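Side-chain contact in hydroquinone dioxygenase small subunit (Pseudomonas sp., PDB 4ZXA), which is the cupin-fold small subunit of a two-subunit hydroquinone 1,2-dioxygenase, an enzyme class that depends on ferrous iron and probably opens the hydroquinone ring: residues A[138-143]-A[148-153]. Residues are numbered along the deposited sequence; the frame is centred on the assembly and turned at random.
Sequences YRFEAS and ILQQTI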
loop_
_atom_site.group_PDB
_atom_site.type_symbol
_atom_site.label_atom_id
_atom_site.label_comp_id
_atom_site.label_asym_id
_atom_site.label_seq_id
_atom_site.Cartn_x
_atom_site.Cartn_y
_atom_site.Cartn_z
ATOM N N TYR A 138 -21.965 -45.751 6.599
ATOM C CA TYR A 138 -22.677 -44.555 7.018
ATOM C C TYR A 138 -23.781 -44.223 6.033
ATOM O O TYR A 138 -23.649 -44.478 4.838
ATOM C CB TYR A 138 -21.704 -43.379 7.209
ATOM C CG TYR A 138 -20.918 -43.021 5.975
ATOM C CD1 TYR A 138 -19.706 -43.633 5.704
ATOM C CD2 TYR A 138 -21.391 -42.070 5.077
ATOM C CE1 TYR A 138 -18.975 -43.307 4.567
ATOM C CE2 TYR A 138 -20.669 -41.729 3.936
ATOM C CZ TYR A 138 -19.458 -42.349 3.680
ATOM O OH TYR A 138 -18.729 -42.030 2.539
ATOM N N ARG A 139 -24.878 -43.672 6.544
ATOM C CA ARG A 139 -26.060 -43.392 5.728
ATOM C C ARG A 139 -26.608 -42.001 6.044
ATOM O O ARG A 139 -26.632 -41.586 7.204
ATOM C CB ARG A 139 -27.130 -44.465 5.977
ATOM C CG ARG A 139 -28.315 -44.439 5.011
ATOM C CD ARG A 139 -29.118 -45.736 5.060
ATOM N NE ARG A 139 -29.772 -45.940 6.353
ATOM C CZ ARG A 139 -30.715 -46.859 6.580
ATOM N NH1 ARG A 139 -31.117 -47.663 5.599
ATOM N NH2 ARG A 139 -31.258 -46.975 7.787
ATOM N N PHE A 140 -27.027 -41.290 5.001
ATOM C CA PHE A 140 -27.538 -39.926 5.117
ATOM C C PHE A 140 -29.077 -39.873 5.102
ATOM O O PHE A 140 -29.720 -40.473 4.231
ATOM C CB PHE A 140 -27.011 -39.081 3.956
ATOM C CG PHE A 140 -25.511 -38.872 3.962
ATOM C CD1 PHE A 140 -24.853 -38.435 5.100
ATOM C CD2 PHE A 140 -24.764 -39.097 2.815
ATOM C CE1 PHE A 140 -23.482 -38.232 5.089
ATOM C CE2 PHE A 140 -23.392 -38.900 2.801
ATOM C CZ PHE A 140 -22.753 -38.469 3.935
ATOM N N GLU A 141 -29.650 -39.134 6.054
ATOM C CA GLU A 141 -31.096 -38.903 6.149
ATOM C C GLU A 141 -31.424 -37.420 6.023
ATOM O O GLU A 141 -30.953 -36.619 6.824
ATOM C CB GLU A 141 -31.612 -39.339 7.518
ATOM C CG GLU A 141 -31.515 -40.812 7.805
ATOM C CD GLU A 141 -32.459 -41.623 6.948
ATOM O OE1 GLU A 141 -33.250 -41.015 6.179
ATOM O OE2 GLU A 141 -32.395 -42.869 7.047
ATOM N N ALA A 142 -32.267 -37.053 5.068
ATOM C CA ALA A 142 -32.613 -35.648 4.883
ATOM C C ALA A 142 -34.105 -35.448 4.605
ATOM O O ALA A 142 -34.611 -35.871 3.559
ATOM C CB ALA A 142 -31.775 -35.042 3.759
ATOM N N SER A 143 -34.799 -34.793 5.533
ATOM C CA SER A 143 -36.228 -34.517 5.383
ATOM C C SER A 143 -36.443 -33.451 4.327
ATOM O O SER A 143 -37.399 -33.514 3.547
ATOM C CB SER A 143 -36.839 -34.041 6.704
ATOM O OG SER A 143 -36.577 -34.963 7.742
ATOM N N ILE A 148 -24.445 -31.439 0.958
ATOM C CA ILE A 148 -23.326 -32.042 1.690
ATOM C C ILE A 148 -22.025 -31.943 0.888
ATOM O O ILE A 148 -21.981 -32.339 -0.288
ATOM C CB ILE A 148 -23.541 -33.546 1.965
ATOM C CG1 ILE A 148 -24.858 -33.808 2.700
ATOM C CG2 ILE A 148 -22.363 -34.114 2.741
ATOM C CD1 ILE A 148 -25.156 -35.300 2.912
ATOM N N LEU A 149 -20.972 -31.419 1.520
ATOM C CA LEU A 149 -19.638 -31.443 0.937
ATOM C C LEU A 149 -18.883 -32.617 1.519
ATOM O O LEU A 149 -18.755 -32.743 2.747
ATOM C CB LEU A 149 -18.868 -30.163 1.256
ATOM C CG LEU A 149 -18.954 -28.987 0.291
ATOM C CD1 LEU A 149 -18.248 -27.783 0.884
ATOM C CD2 LEU A 149 -18.330 -29.336 -1.022
ATOM N N GLN A 150 -18.380 -33.473 0.643
ATOM C CA GLN A 150 -17.623 -34.625 1.095
ATOM C C GLN A 150 -16.163 -34.553 0.637
ATOM O O GLN A 150 -15.882 -34.402 -0.557
ATOM C CB GLN A 150 -18.279 -35.924 0.608
ATOM C CG GLN A 150 -17.514 -37.177 0.993
ATOM C CD GLN A 150 -18.426 -38.356 1.336
ATOM O OE1 GLN A 150 -19.611 -38.180 1.644
ATOM N NE2 GLN A 150 -17.864 -39.568 1.298
ATOM N N GLN A 151 -15.254 -34.662 1.602
ATOM C CA GLN A 151 -13.825 -34.777 1.341
ATOM C C GLN A 151 -13.404 -36.246 1.293
ATOM O O GLN A 151 -13.515 -36.970 2.283
ATOM C CB GLN A 151 -13.042 -34.052 2.428
ATOM C CG GLN A 151 -11.537 -34.225 2.336
ATOM C CD GLN A 151 -10.865 -33.738 3.600
ATOM O OE1 GLN A 151 -11.521 -33.608 4.637
ATOM N NE2 GLN A 151 -9.563 -33.458 3.531
ATOM N N THR A 152 -12.913 -36.688 0.143
ATOM C CA THR A 152 -12.604 -38.103 -0.015
ATOM C C THR A 152 -11.648 -38.346 -1.186
ATOM O O THR A 152 -10.919 -37.438 -1.588
ATOM C CB THR A 152 -13.909 -38.950 -0.164
ATOM O OG1 THR A 152 -13.590 -40.348 -0.113
ATOM C CG2 THR A 152 -14.635 -38.628 -1.473
ATOM N N ILE A 153 -11.662 -39.561 -1.736
ATOM C CA ILE A 153 -10.792 -39.913 -2.853
ATOM C C ILE A 153 -11.614 -40.425 -4.028
ATOM O O ILE A 153 -12.568 -41.161 -3.833
ATOM C CB ILE A 153 -9.770 -40.982 -2.415
ATOM C CG1 ILE A 153 -8.934 -40.441 -1.247
ATOM C CG2 ILE A 153 -8.906 -41.442 -3.595
ATOM C CD1 ILE A 153 -7.896 -41.415 -0.705
#
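Ile148 reaches across the interior of the cupin barrel with its delta methyl and sets it over the centre of the Phe140 ring. Ile148 CD1 stands 3.7 Å from the centroid of the Phe140 ring, only 8° off the normal, a CH-pi contact over one face. Ile148 CG1 sits beside the backbone N, anti to the carbonyl carbon, and the chain runs on extended through chi2, which carries the methyl out toward the opposite sheet. Around the same ring and methyl, Val90 touches both Phe140 and Ile148, while Leu66 and Phe75 pack on the Phe140 side chain. With an alanine at Phe140, the Ile148 methyl is likely to lose the ring face it rests on, and a gap is likely to open between the two sheets. Two residues on, Gln150 comes to the same ring at its edge, with OE1 in the ring plane 3.9 Å from Phe140 CZ and the amide turned 77° from the ring. The other end of that amide makes the polar link: Gln150 NE2 donates to Tyr138 OH at 2.9 Å, the N-H...O angle 152° and the oxygen slightly tilted from the amide plane. Tyr138 OH is also hydrogen-bonded to Glu81 OE1, and Glu81 OE2 bonds Thr152 OG1 and takes a weak hydrogen bond from Gln150 NE2. Strand 138-142 and strand 148-153 run nearly antiparallel, their axes 11.7 Å apart at closest approach, too far for pairing; they belong to facing sheets, so the contact here is made by side chains. The chemistry thus changes along the contact, from apolar packing of Ile148 on Phe140 to a buried Tyr138–Gln150 pair, in which the Glu81 carboxylate and the Gln150 amide together probably restrict the position of the Tyr138 hydroxyl.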